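Local coordinates for protein 6-aminohexanoate-dimer hydrolase (Bacillus anthracis, PDB 4GB7) that probably hydrolyses amide bonds, as in 6-aminohexanoate-dimer hydrolases, using a fold of the serine beta-lactamase family, at residues S253-A258 and E297-G302; L185-V190 and Y355-W360; I281-N286 and M310-Q315; Y375-Y380 and V390-N395; P362-G367 and M409-A414. One frame throughout, in Å; residues are numbered along the deposited sequence. Where two conformers were deposited one is given.

Interaction 1: residues S253-A258 and E297-G302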
# COMPACT_ATOMS: atom_id res chain seq x y z
N SER A 253 -7.30 -1.98 11.16
CA SER A 253 -8.05 -3.07 10.55
C SER A 253 -7.10 -4.05 9.84
O SER A 253 -7.17 -5.26 10.03
CB SER A 253 -9.12 -2.56 9.58
OG SER A 253 -10.12 -1.80 10.26
N THR A 254 -6.17 -3.51 9.05
CA THR A 254 -5.17 -4.35 8.40
C THR A 254 -4.26 -5.05 9.42
O THR A 254 -3.90 -6.22 9.25
CB THR A 254 -4.33 -3.50 7.45
OG1 THR A 254 -5.19 -2.63 6.73
CG2 THR A 254 -3.52 -4.38 6.46
N GLU A 255 -3.90 -4.34 10.49
CA GLU A 255 -3.02 -4.91 11.52
C GLU A 255 -3.71 -6.08 12.18
O GLU A 255 -3.06 -7.09 12.50
CB GLU A 255 -2.59 -3.89 12.55
CG GLU A 255 -1.75 -2.73 12.02
CD GLU A 255 -0.42 -3.11 11.37
OE1 GLU A 255 0.05 -4.27 11.50
OE2 GLU A 255 0.14 -2.20 10.69
N THR A 256 -5.03 -5.98 12.37
CA THR A 256 -5.80 -7.09 12.96
C THR A 256 -5.77 -8.32 12.03
O THR A 256 -5.54 -9.47 12.45
CB THR A 256 -7.22 -6.66 13.30
OG1 THR A 256 -7.19 -5.57 14.25
CG2 THR A 256 -8.03 -7.84 13.92
N LEU A 257 -6.09 -8.09 10.79
CA LEU A 257 -6.01 -9.13 9.76
C LEU A 257 -4.64 -9.80 9.73
O LEU A 257 -4.54 -10.99 9.63
CB LEU A 257 -6.39 -8.54 8.38
CG LEU A 257 -7.84 -8.11 8.16
CD1 LEU A 257 -8.03 -7.38 6.84
CD2 LEU A 257 -8.78 -9.32 8.26
N ALA A 258 -3.57 -9.03 9.79
CA ALA A 258 -2.22 -9.60 9.84
C ALA A 258 -1.99 -10.47 11.08
O ALA A 258 -1.30 -11.49 11.00
CB ALA A 258 -1.15 -8.53 9.68
N GLU A 297 5.42 -7.05 12.20
CA GLU A 297 5.46 -6.15 11.06
C GLU A 297 4.31 -5.13 11.11
O GLU A 297 3.23 -5.44 11.56
CB GLU A 297 5.33 -6.91 9.73
CG GLU A 297 6.36 -8.00 9.49
CD GLU A 297 6.01 -9.36 10.02
OE1 GLU A 297 5.04 -9.49 10.81
OE2 GLU A 297 6.81 -10.29 9.70
N GLN A 298 4.58 -3.90 10.65
CA GLN A 298 3.53 -2.95 10.29
C GLN A 298 2.88 -3.44 9.01
O GLN A 298 3.30 -3.03 7.93
CB GLN A 298 4.11 -1.56 9.97
CG GLN A 298 4.73 -0.87 11.14
CD GLN A 298 5.36 0.43 10.74
OE1 GLN A 298 5.46 0.74 9.54
NE2 GLN A 298 5.82 1.18 11.71
N ALA A 299 1.87 -4.28 9.13
CA ALA A 299 1.16 -4.79 7.99
C ALA A 299 0.48 -3.70 7.15
O ALA A 299 0.24 -3.87 5.95
CB ALA A 299 0.09 -5.82 8.45
N SER A 300 0.16 -2.59 7.81
CA SER A 300 -0.67 -1.54 7.22
C SER A 300 0.17 -0.54 6.50
O SER A 300 -0.36 0.19 5.69
CB SER A 300 -1.51 -0.83 8.30
OG SER A 300 -0.68 -0.20 9.25
N ALA A 301 1.47 -0.51 6.77
CA ALA A 301 2.26 0.65 6.28
C ALA A 301 3.76 0.43 6.10
O ALA A 301 4.49 1.37 5.69
CB ALA A 301 2.05 1.80 7.24
N GLY A 302 4.25 -0.77 6.41
CA GLY A 302 5.70 -0.97 6.56
C GLY A 302 6.47 -1.75 5.50
O GLY A 302 7.66 -2.03 5.69
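Glu-255 sends CG anti to its carbonyl carbon (chi1 -63°) and bends again at chi2 (-61°), which brings CD within 3.4 Å of Ala-299 N. The carboxylate then divides its two oxygens among three donors. OE1 of Glu-255 accepts from Ala-299 N at 3.0 Å, on its syn side. OE2 takes both donors of Ser-300: OG arrives on the anti side, 2.6 Å from Glu-255 OE2, and the backbone N lies 2.9 Å from the same oxygen, well above the carboxylate plane (57°). Nearby, Ala-258 CB and Ala-299 CB press together at 3.2 Å, tighter than usual van der Waals contact. Thr-254 adds its CB, 4.0 Å from Ser-300 CB, and rests CG2 on Ala-299 O, while its hydroxyl is hydrogen-bonded to Gln-358. Ser-300 O accepts from Lys-143 NZ, a lysine that fits the SxxK pattern of serine beta-lactamases, so the loop 297-302 probably borders the active site. All three hydrogen bonds from this loop end on one side chain of helix 251-265, that of Glu-255. They would probably favour an ionised Glu-255, its buried charge stabilised by neutral N-H and O-H donors of the loop.

Interaction 2: residues L185-V190 and Y355-W360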
# COMPACT_ATOMS: atom_id res chain seq x y z
N LEU A 185 -13.36 -5.88 8.33
CA LEU A 185 -11.97 -5.41 8.38
C LEU A 185 -11.41 -5.21 6.97
O LEU A 185 -10.81 -4.12 6.63
CB LEU A 185 -11.10 -6.37 9.20
CG LEU A 185 -11.41 -6.48 10.68
CD1 LEU A 185 -10.82 -7.76 11.29
CD2 LEU A 185 -10.94 -5.30 11.51
N MSE A 186 -11.57 -6.24 6.14
CA MSE A 186 -11.18 -6.19 4.71
C MSE A 186 -11.74 -4.96 3.97
O MSE A 186 -11.05 -4.35 3.12
CB MSE A 186 -11.61 -7.48 4.00
CG MSE A 186 -10.81 -8.72 4.34
SE MSE A 186 -9.07 -8.63 3.50
CE MSE A 186 -9.60 -9.53 1.90
N ASP A 187 -12.98 -4.59 4.31
CA ASP A 187 -13.65 -3.47 3.65
C ASP A 187 -13.52 -2.12 4.38
O ASP A 187 -14.20 -1.15 3.99
CB ASP A 187 -15.14 -3.81 3.42
CG ASP A 187 -15.33 -4.89 2.35
OD1 ASP A 187 -14.46 -5.00 1.47
OD2 ASP A 187 -16.31 -5.66 2.44
N MSE A 188 -12.71 -2.07 5.44
CA MSE A 188 -12.49 -0.83 6.16
C MSE A 188 -13.84 -0.26 6.69
O MSE A 188 -14.14 0.88 6.56
CB MSE A 188 -11.74 0.18 5.29
CG MSE A 188 -10.30 -0.17 5.17
SE MSE A 188 -9.26 -0.24 6.72
CE MSE A 188 -7.53 -0.11 5.86
N GLN A 189 -14.64 -1.13 7.29
CA GLN A 189 -15.89 -0.72 7.86
C GLN A 189 -15.92 -0.81 9.41
O GLN A 189 -16.99 -0.95 10.04
CB GLN A 189 -17.02 -1.52 7.24
CG GLN A 189 -17.28 -1.20 5.78
CD GLN A 189 -18.23 -2.16 5.14
OE1 GLN A 189 -18.55 -3.20 5.71
NE2 GLN A 189 -18.72 -1.82 3.97
N VAL A 190 -14.75 -0.68 10.01
CA VAL A 190 -14.57 -0.68 11.46
C VAL A 190 -14.16 0.72 11.91
O VAL A 190 -13.09 1.26 11.50
CB VAL A 190 -13.53 -1.74 11.87
CG1 VAL A 190 -13.46 -1.84 13.37
CG2 VAL A 190 -13.85 -3.12 11.22
N TYR A 355 -14.56 0.93 -2.03
CA TYR A 355 -13.40 0.28 -1.43
C TYR A 355 -13.79 -1.16 -1.08
O TYR A 355 -14.83 -1.37 -0.44
CB TYR A 355 -13.00 0.99 -0.17
CG TYR A 355 -11.71 0.53 0.49
CD1 TYR A 355 -11.67 -0.58 1.31
CD2 TYR A 355 -10.51 1.25 0.28
CE1 TYR A 355 -10.49 -0.94 1.97
CE2 TYR A 355 -9.33 0.88 0.92
CZ TYR A 355 -9.31 -0.23 1.73
OH TYR A 355 -8.17 -0.55 2.41
N HIS A 356 -12.96 -2.11 -1.48
CA HIS A 356 -13.25 -3.53 -1.26
C HIS A 356 -11.94 -4.28 -1.08
O HIS A 356 -11.04 -4.18 -1.92
CB HIS A 356 -14.04 -4.09 -2.44
CG HIS A 356 -14.68 -5.44 -2.18
ND1 HIS A 356 -14.99 -5.89 -0.94
CD2 HIS A 356 -15.11 -6.41 -3.06
CE1 HIS A 356 -15.55 -7.10 -1.02
NE2 HIS A 356 -15.65 -7.42 -2.32
N ASN A 357 -11.82 -5.03 0.02
CA ASN A 357 -10.70 -5.94 0.23
C ASN A 357 -9.31 -5.31 0.09
O ASN A 357 -8.39 -5.88 -0.49
CB ASN A 357 -10.88 -7.15 -0.72
CG ASN A 357 -12.15 -7.95 -0.40
OD1 ASN A 357 -12.58 -7.97 0.76
ND2 ASN A 357 -12.75 -8.57 -1.43
N GLN A 358 -9.19 -4.13 0.66
CA GLN A 358 -7.96 -3.35 0.76
C GLN A 358 -7.63 -2.55 -0.49
O GLN A 358 -6.57 -1.91 -0.54
CB GLN A 358 -6.76 -4.15 1.29
CG GLN A 358 -7.05 -4.95 2.59
CD GLN A 358 -7.20 -4.06 3.82
OE1 GLN A 358 -6.21 -3.64 4.43
NE2 GLN A 358 -8.46 -3.80 4.23
N TRP A 359 -8.53 -2.57 -1.48
CA TRP A 359 -8.35 -1.81 -2.75
C TRP A 359 -9.39 -0.68 -2.94
O TRP A 359 -10.58 -0.81 -2.61
CB TRP A 359 -8.48 -2.74 -3.96
CG TRP A 359 -7.36 -3.72 -4.06
CD1 TRP A 359 -7.30 -5.00 -3.52
CD2 TRP A 359 -6.17 -3.57 -4.84
NE1 TRP A 359 -6.15 -5.60 -3.86
CE2 TRP A 359 -5.42 -4.78 -4.66
CE3 TRP A 359 -5.62 -2.54 -5.63
CZ2 TRP A 359 -4.17 -4.97 -5.23
CZ3 TRP A 359 -4.38 -2.75 -6.20
CH2 TRP A 359 -3.67 -3.96 -6.01
N TRP A 360 -8.93 0.45 -3.47
CA TRP A 360 -9.78 1.56 -3.90
C TRP A 360 -10.27 1.31 -5.31
O TRP A 360 -9.52 0.81 -6.19
CB TRP A 360 -9.05 2.90 -3.90
CG TRP A 360 -8.44 3.27 -2.56
CD1 TRP A 360 -7.23 2.87 -2.04
CD2 TRP A 360 -9.04 4.12 -1.51
NE1 TRP A 360 -7.02 3.40 -0.80
CE2 TRP A 360 -8.08 4.17 -0.43
CE3 TRP A 360 -10.25 4.82 -1.39
CZ2 TRP A 360 -8.32 4.88 0.72
CZ3 TRP A 360 -10.45 5.58 -0.24
CH2 TRP A 360 -9.53 5.60 0.80
O HOH W 1 -15.86 -0.48 2.05
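The ring of Tyr-355 carries Trp-359 O on one face, 3.4 Å above the plane toward the rim, with Met-186 O and Trp-360 CD2 at its edge. The His-356 ring has Asn-357 ND2 over its centre, 3.1 Å above the plane, and Asp-187 OD1 at its edge. The two residues lead into a type I' turn, His-356 to Trp-359, which joins strands 354-356 and 359-361 and abuts the Schellman motif ending helix 182-186. Asp-187 OD1 accepts from His-356 ND1 at 2.6 Å, on the syn side, and from Asn-357 N at 3.0 Å. Asn-357 OD1 and Asp-187 OD2 are both hydrogen-bonded to Gln-183 NE2. Met-186 O takes Gln-358 NE2 at 2.9 Å from above its carbonyl plane, and more weakly Gln-358 N; Gln-358 OE1 is held by Thr-254. Selenomethionine Met-188 brings CG obliquely to within 3.3 Å of Tyr-355 CE1. One water bridges the backbones, donating to Asp-187 O at 2.6 Å and to Tyr-355 O at 2.8 Å.

Interaction 3: residues I281-N286 and M310-Q315. With NO3 (nitrate ion), chain C.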
# COMPACT_ATOMS: atom_id res chain seq x y z
N ILE A 281 6.92 -15.01 -8.19
CA ILE A 281 6.60 -14.30 -9.45
C ILE A 281 7.79 -13.57 -10.08
O ILE A 281 7.63 -12.52 -10.71
CB ILE A 281 5.35 -13.37 -9.33
CG1 ILE A 281 5.59 -12.20 -8.33
CG2 ILE A 281 4.12 -14.18 -8.85
CD1 ILE A 281 4.46 -11.18 -8.33
N GLY A 282 8.99 -14.14 -9.87
CA GLY A 282 10.20 -13.68 -10.57
C GLY A 282 10.74 -12.35 -10.08
O GLY A 282 11.48 -11.66 -10.83
N MSE A 283 10.44 -12.00 -8.83
CA MSE A 283 10.93 -10.73 -8.23
C MSE A 283 12.46 -10.65 -8.26
O MSE A 283 13.15 -11.64 -8.03
CB MSE A 283 10.55 -10.66 -6.77
CG MSE A 283 9.03 -10.75 -6.48
SE MSE A 283 8.10 -9.27 -7.36
CE MSE A 283 6.62 -9.25 -6.12
N GLU A 284 12.97 -9.46 -8.56
CA GLU A 284 14.38 -9.23 -8.67
C GLU A 284 15.12 -9.10 -7.34
O GLU A 284 16.33 -9.39 -7.29
CB GLU A 284 14.58 -7.90 -9.42
CG GLU A 284 14.36 -7.94 -10.89
CD GLU A 284 14.54 -6.53 -11.44
OE1 GLU A 284 15.71 -6.10 -11.66
OE2 GLU A 284 13.53 -5.87 -11.65
N GLU A 285 14.44 -8.55 -6.32
CA GLU A 285 15.05 -8.24 -5.04
C GLU A 285 14.15 -8.65 -3.90
O GLU A 285 12.93 -8.85 -4.07
CB GLU A 285 15.34 -6.72 -4.90
CG GLU A 285 16.16 -6.11 -6.05
CD GLU A 285 17.60 -6.55 -6.18
OE1 GLU A 285 18.10 -7.09 -5.19
OE2 GLU A 285 18.22 -6.30 -7.28
N ASN A 286 14.79 -8.78 -2.74
CA ASN A 286 14.05 -8.91 -1.50
C ASN A 286 13.19 -7.66 -1.26
O ASN A 286 13.50 -6.54 -1.72
CB ASN A 286 15.00 -9.10 -0.30
CG ASN A 286 15.75 -10.42 -0.32
OD1 ASN A 286 15.35 -11.38 -0.97
ND2 ASN A 286 16.88 -10.44 0.36
N MSE A 310 7.14 -4.28 -7.54
CA MSE A 310 5.74 -3.92 -7.36
C MSE A 310 4.98 -4.02 -8.66
O MSE A 310 3.85 -4.43 -8.67
CB MSE A 310 5.56 -2.54 -6.79
CG MSE A 310 5.89 -2.45 -5.37
SE MSE A 310 4.79 -3.64 -4.26
CE MSE A 310 3.14 -3.64 -5.28
N ALA A 311 5.62 -3.68 -9.78
CA ALA A 311 5.00 -3.83 -11.08
C ALA A 311 4.70 -5.29 -11.44
O ALA A 311 3.69 -5.60 -12.06
CB ALA A 311 5.87 -3.20 -12.14
N ARG A 312 5.60 -6.19 -11.05
CA ARG A 312 5.37 -7.61 -11.24
C ARG A 312 4.13 -8.04 -10.49
O ARG A 312 3.29 -8.77 -11.03
CB ARG A 312 6.56 -8.44 -10.76
CG ARG A 312 7.84 -8.22 -11.56
CD ARG A 312 9.03 -9.05 -11.02
NE ARG A 312 10.10 -9.06 -12.01
CZ ARG A 312 10.99 -8.07 -12.15
NH1 ARG A 312 11.00 -7.03 -11.32
NH2 ARG A 312 11.86 -8.13 -13.14
N PHE A 313 3.98 -7.56 -9.26
CA PHE A 313 2.78 -7.90 -8.48
C PHE A 313 1.50 -7.30 -9.14
O PHE A 313 0.47 -7.91 -9.23
CB PHE A 313 2.90 -7.35 -7.07
CG PHE A 313 1.70 -7.60 -6.22
CD1 PHE A 313 1.43 -8.88 -5.79
CD2 PHE A 313 0.83 -6.58 -5.82
CE1 PHE A 313 0.34 -9.13 -4.99
CE2 PHE A 313 -0.27 -6.83 -5.01
CZ PHE A 313 -0.50 -8.10 -4.59
N GLY A 314 1.62 -6.08 -9.66
CA GLY A 314 0.55 -5.47 -10.42
C GLY A 314 0.10 -6.30 -11.60
O GLY A 314 -1.10 -6.47 -11.86
N GLN A 315 1.09 -6.79 -12.35
CA GLN A 315 0.85 -7.63 -13.53
C GLN A 315 0.16 -8.92 -13.07
O GLN A 315 -0.74 -9.39 -13.76
CB GLN A 315 2.13 -7.95 -14.27
CG GLN A 315 1.91 -8.77 -15.52
CD GLN A 315 1.15 -8.02 -16.57
OE1 GLN A 315 1.31 -6.79 -16.71
NE2 GLN A 315 0.41 -8.75 -17.38
N NO3 C . -1.85 -8.48 -19.93
O1 NO3 C . -0.83 -7.85 -20.00
O2 NO3 C . -2.03 -9.36 -18.86
O3 NO3 C . -2.83 -8.34 -20.92
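Charge pairing comes first: Arg-312 and Glu-284 form a salt bridge with their side chains crossing at about a right angle. Glu-284 OE2 uses its anti lone pair for Arg-312 NH1, at 2.8 Å, and that bond is tilted 18° from the guanidinium plane. A weak bond from Arg-312 NH2 reaches the same Glu-284 OE2 at 3.2 Å. The carboxylate stands 66° from the guanidinium plane, and Glu-284 CG lies over one guanidinium face. Further charges extend the pair, with Arg-308 binding Glu-284 OE2 and Asp-309 binding Arg-312 NH1.

Apolar contact follows along the extended arginine chain (chi2 179°). The selenium of selenomethionine Met-283 lies 3.8 Å from Arg-312 CD, the two chains sliding past each other in opposite directions. Ile-281 CD1 reaches Phe-313 CA at 3.7 Å, and Met-283 CE approaches Phe-313 CB at 4.3 Å.

A separate polar contact is made by Gln-315, whose NE2 donates to nitrate O1 at 3.0 Å, an ion probably from the crystallisation liquor.

Ion pair and apolar packing together tie the loop before strand 287-290 to helix 307-318, a helix packed through Met-310 and Ala-311 on the central antiparallel sheet of the beta-lactamase fold.

Interaction 4: residues Y375-Y380 and V390-N395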
# COMPACT_ATOMS: atom_id res chain seq x y z
N TYR A 375 2.47 10.26 0.96
CA TYR A 375 3.73 10.85 0.44
C TYR A 375 3.92 10.57 -1.03
O TYR A 375 5.00 10.74 -1.55
CB TYR A 375 4.96 10.50 1.28
CG TYR A 375 4.71 10.54 2.77
CD1 TYR A 375 4.10 11.63 3.38
CD2 TYR A 375 4.98 9.43 3.55
CE1 TYR A 375 3.83 11.64 4.73
CE2 TYR A 375 4.71 9.43 4.90
CZ TYR A 375 4.15 10.53 5.48
OH TYR A 375 3.86 10.46 6.80
N GLY A 376 2.84 10.14 -1.68
CA GLY A 376 2.77 9.97 -3.12
C GLY A 376 3.11 8.58 -3.65
O GLY A 376 3.76 8.44 -4.70
N GLN A 377 2.52 7.56 -3.00
CA GLN A 377 2.63 6.22 -3.49
C GLN A 377 1.38 5.71 -4.13
O GLN A 377 0.27 5.91 -3.61
CB GLN A 377 3.02 5.22 -2.39
CG GLN A 377 3.80 5.76 -1.21
CD GLN A 377 5.02 6.53 -1.57
OE1 GLN A 377 5.66 6.24 -2.57
NE2 GLN A 377 5.40 7.48 -0.73
N THR A 378 1.53 5.01 -5.25
CA THR A 378 0.39 4.42 -5.93
C THR A 378 0.79 3.12 -6.62
O THR A 378 1.83 3.07 -7.29
CB THR A 378 -0.20 5.35 -7.02
OG1 THR A 378 -0.54 6.63 -6.44
CG2 THR A 378 -1.48 4.74 -7.67
N LEU A 379 -0.06 2.10 -6.45
CA LEU A 379 -0.12 0.98 -7.40
C LEU A 379 -1.44 1.05 -8.10
O LEU A 379 -2.51 0.92 -7.46
CB LEU A 379 0.03 -0.37 -6.69
CG LEU A 379 -0.10 -1.61 -7.56
CD1 LEU A 379 0.90 -1.72 -8.72
CD2 LEU A 379 -0.03 -2.84 -6.64
N TYR A 380 -1.41 1.19 -9.39
CA TYR A 380 -2.62 1.48 -10.21
C TYR A 380 -2.73 0.42 -11.33
O TYR A 380 -1.77 0.21 -12.11
CB TYR A 380 -2.49 2.88 -10.81
CG TYR A 380 -3.58 3.30 -11.78
CD1 TYR A 380 -4.74 3.98 -11.34
CD2 TYR A 380 -3.46 3.08 -13.14
CE1 TYR A 380 -5.73 4.39 -12.23
CE2 TYR A 380 -4.44 3.49 -14.03
CZ TYR A 380 -5.56 4.17 -13.57
OH TYR A 380 -6.53 4.60 -14.45
N VAL A 390 3.30 1.86 -11.30
CA VAL A 390 3.90 1.95 -9.96
C VAL A 390 4.47 3.32 -9.80
O VAL A 390 5.26 3.76 -10.63
CB VAL A 390 4.98 0.89 -9.70
CG1 VAL A 390 5.59 1.07 -8.30
CG2 VAL A 390 4.37 -0.52 -9.80
N HIS A 391 4.09 3.99 -8.72
CA HIS A 391 4.52 5.38 -8.50
C HIS A 391 4.98 5.49 -7.08
O HIS A 391 4.15 5.26 -6.16
CB HIS A 391 3.32 6.31 -8.79
CG HIS A 391 3.68 7.75 -9.04
ND1 HIS A 391 2.90 8.54 -9.79
CD2 HIS A 391 4.71 8.51 -8.59
CE1 HIS A 391 3.46 9.76 -9.87
NE2 HIS A 391 4.57 9.75 -9.13
N PHE A 392 6.27 5.75 -6.88
CA PHE A 392 6.85 5.93 -5.57
C PHE A 392 7.34 7.34 -5.44
O PHE A 392 7.93 7.86 -6.40
CB PHE A 392 8.09 5.05 -5.31
CG PHE A 392 7.86 3.59 -5.27
CD1 PHE A 392 6.61 3.02 -5.08
CD2 PHE A 392 9.00 2.76 -5.31
CE1 PHE A 392 6.50 1.63 -5.03
CE2 PHE A 392 8.89 1.39 -5.24
CZ PHE A 392 7.63 0.83 -5.07
N SER A 393 7.14 7.92 -4.25
CA SER A 393 7.51 9.32 -4.03
C SER A 393 7.99 9.48 -2.60
O SER A 393 7.84 8.61 -1.74
CB SER A 393 6.36 10.30 -4.34
OG SER A 393 5.74 10.06 -5.58
N SER A 394 8.57 10.64 -2.35
CA SER A 394 8.85 11.06 -0.99
C SER A 394 8.46 12.53 -0.82
O SER A 394 9.32 13.41 -0.56
CB SER A 394 10.29 10.73 -0.66
OG SER A 394 11.19 11.16 -1.66
N ASN A 395 7.15 12.76 -0.97
CA ASN A 395 6.55 14.09 -0.99
C ASN A 395 5.87 14.33 0.33
O ASN A 395 4.74 13.87 0.53
CB ASN A 395 5.60 14.17 -2.18
CG ASN A 395 5.17 15.56 -2.52
OD1 ASN A 395 5.81 16.54 -2.18
ND2 ASN A 395 4.07 15.65 -3.32
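Ser-393 OG donates to Gly-376 O at 2.7 Å, the shortest polar bond between the two segments, at the open end of a beta hairpin. The same serine is met twice more, through its backbone, by the side-chain amide of Gln-377: OE1 accepts from Ser-393 N at 2.8 Å, and NE2 donates to Ser-393 O at 2.9 Å. Ser-393 O lies in the Gln-377 amide plane, whereas NE2 sits above the plane of that carbonyl. Chi1 of -27°, away from a staggered value, places CG, and a bend at chi2 brings Gln-377 CD to 3.5 Å from Ser-393 O. The amide stands in for a backbone partner next to Gly-376, whose positive phi departs from strand geometry.

Farther on, normal antiparallel bonding takes over. Thr-378 and His-391 are a hydrogen-bonded pair, with Thr-378 N to His-391 O and His-391 N to Thr-378 O both 2.8 Å. The neighbouring non-hydrogen-bonded pair brings Leu-379 CD1 to 3.8 Å from Val-390 CG2, on the face that meets Met-310 of helix 307-318. Thr-378 and His-391 look to the other face, where Tyr-410 binds His-391. Beyond Ser-393, Asn-395 N donates to Tyr-375 O at 3.0 Å.

One glutamine amide and one serine hydroxyl thus meet Ser-393 N, Ser-393 O and Gly-376 O where regular strand bonding stops, so the two chains stay hydrogen-bonded beyond the strand pairs.

Interaction 5: residues P362-G367 and M409-A414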
# COMPACT_ATOMS: atom_id res chain seq x y z
N PRO A 362 -12.03 3.62 -8.03
CA PRO A 362 -12.47 4.98 -8.33
C PRO A 362 -13.69 5.09 -9.23
O PRO A 362 -14.22 6.18 -9.39
CB PRO A 362 -11.25 5.57 -9.08
CG PRO A 362 -10.53 4.40 -9.67
CD PRO A 362 -10.70 3.35 -8.58
N HIS A 363 -14.05 4.01 -9.91
CA HIS A 363 -15.06 4.02 -11.01
C HIS A 363 -14.73 5.03 -12.07
O HIS A 363 -15.56 5.87 -12.44
CB HIS A 363 -16.46 4.23 -10.43
CG HIS A 363 -16.88 3.12 -9.51
ND1 HIS A 363 -17.00 3.28 -8.16
CD2 HIS A 363 -17.12 1.79 -9.77
CE1 HIS A 363 -17.35 2.09 -7.62
NE2 HIS A 363 -17.42 1.19 -8.60
N ASN A 364 -13.53 4.93 -12.59
CA ASN A 364 -13.10 5.75 -13.68
C ASN A 364 -13.46 5.07 -15.00
O ASN A 364 -14.00 3.94 -15.03
CB ASN A 364 -11.63 6.19 -13.55
CG ASN A 364 -10.61 5.11 -13.93
OD1 ASN A 364 -10.95 4.00 -14.34
ND2 ASN A 364 -9.31 5.45 -13.77
N GLU A 365 -13.17 5.75 -16.11
CA GLU A 365 -13.62 5.23 -17.40
C GLU A 365 -12.87 3.97 -17.81
O GLU A 365 -13.28 3.34 -18.81
CB GLU A 365 -13.52 6.28 -18.50
CG GLU A 365 -12.12 6.71 -18.86
CD GLU A 365 -12.13 7.63 -20.06
OE1 GLU A 365 -12.43 7.19 -21.21
OE2 GLU A 365 -11.79 8.76 -19.85
N GLN A 366 -11.78 3.63 -17.10
CA GLN A 366 -11.02 2.41 -17.42
C GLN A 366 -11.39 1.24 -16.58
O GLN A 366 -10.90 0.15 -16.82
CB GLN A 366 -9.53 2.63 -17.24
CG GLN A 366 -9.02 3.84 -17.98
CD GLN A 366 -9.09 3.67 -19.47
OE1 GLN A 366 -9.93 4.24 -20.13
NE2 GLN A 366 -8.20 2.84 -20.02
N GLY A 367 -12.20 1.47 -15.56
CA GLY A 367 -12.50 0.37 -14.64
C GLY A 367 -11.25 0.08 -13.77
O GLY A 367 -11.07 -1.07 -13.31
N MSE A 409 -3.78 11.78 -15.36
CA MSE A 409 -2.59 11.49 -16.18
C MSE A 409 -2.49 9.99 -16.48
O MSE A 409 -2.12 9.57 -17.60
CB MSE A 409 -1.36 11.93 -15.40
CG MSE A 409 -0.01 11.67 -16.00
SE MSE A 409 1.23 12.26 -14.63
CE MSE A 409 1.43 10.59 -13.71
N TYR A 410 -2.88 9.15 -15.52
CA TYR A 410 -2.80 7.70 -15.77
C TYR A 410 -3.77 7.27 -16.89
O TYR A 410 -3.47 6.38 -17.69
CB TYR A 410 -3.11 6.93 -14.52
CG TYR A 410 -2.19 7.15 -13.34
CD1 TYR A 410 -0.92 7.66 -13.46
CD2 TYR A 410 -2.63 6.87 -12.09
CE1 TYR A 410 -0.13 7.87 -12.33
CE2 TYR A 410 -1.86 7.05 -10.98
CZ TYR A 410 -0.59 7.58 -11.10
OH TYR A 410 0.17 7.76 -9.94
N ILE A 411 -4.94 7.89 -16.94
CA ILE A 411 -5.89 7.68 -18.02
C ILE A 411 -5.33 8.15 -19.36
O ILE A 411 -5.37 7.42 -20.37
CB ILE A 411 -7.26 8.33 -17.72
CG1 ILE A 411 -7.89 7.77 -16.43
CG2 ILE A 411 -8.18 8.11 -18.94
CD1 ILE A 411 -9.14 8.49 -15.94
N ASP A 412 -4.77 9.36 -19.40
CA ASP A 412 -4.17 9.83 -20.61
C ASP A 412 -3.00 9.00 -21.10
O ASP A 412 -2.87 8.78 -22.32
CB ASP A 412 -3.73 11.28 -20.45
CG ASP A 412 -4.92 12.25 -20.37
OD1 ASP A 412 -6.07 11.92 -20.80
OD2 ASP A 412 -4.67 13.38 -19.89
N ILE A 413 -2.15 8.54 -20.18
CA ILE A 413 -1.08 7.63 -20.57
C ILE A 413 -1.64 6.35 -21.20
O ILE A 413 -1.19 5.91 -22.24
CB ILE A 413 -0.09 7.31 -19.41
CG1 ILE A 413 0.66 8.55 -18.99
CG2 ILE A 413 0.84 6.13 -19.83
CD1 ILE A 413 1.38 8.41 -17.66
N ALA A 414 -2.61 5.72 -20.53
CA ALA A 414 -3.24 4.52 -21.07
C ALA A 414 -3.77 4.76 -22.51
O ALA A 414 -3.59 3.93 -23.41
CB ALA A 414 -4.40 4.08 -20.15
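Ile-411 meets three consecutive residues of the loop 362-367. Its CD1 faces Asn-364 tip to tip, with ND2 of that residue 3.7 Å away. The CG2 branch, anti to the backbone N, lies 3.8 Å from Glu-365 OE2, the two side chains crossing obliquely. CG1 of Ile-411 stands 4.4 Å from Gln-366 CG. One turn beyond Ile-411, Ala-414 offers CB to Gln-366 NE2 at 4.0 Å.

The loop that faces this helix is shaped from within. Asn-364 opens a type I turn and also an Asx turn, its OD1 accepting from Gln-366 N at 2.9 Å with the donor well above the carbonyl plane (58°). Asn-364 ND2 is hydrogen-bonded to Tyr-380, and Gln-366 NE2 to Asp-382.

No hydrogen bond joins the two segments, although Gln-366 OE1 is bonded to His-415, one residue further along helix 402-417. The amides of Asn-364 and Gln-366 instead lie against aliphatic groups of Ile-411 and Ala-414 while bonding to other residues, and the carboxylate of Glu-365 rests on a methyl of Ile-411, so within these two segments the contact is van der Waals in kind.

Overall arrangement
Interactions 1 to 4 are buried, whereas interaction 5 is partly exposed and farthest from the chain centre. Interaction 1 buries a carboxylate among neutral donors, interaction 2 joins a helix end to a tight turn, and interaction 3 combines a buried ion pair with apolar packing. Interaction 4 is backbone pairing supplemented by side chains, and interaction 5 sets polar side chains against aliphatic groups without a hydrogen bond between the segments. Interactions 1 and 2 share a wall beside Lys-143, joined by Thr-254 and Gln-358. The central sheet connects the others: Met-310 of interaction 3 packs on one face of the hairpin of interaction 4, and Tyr-410 of interaction 5 bonds to His-391 on the other.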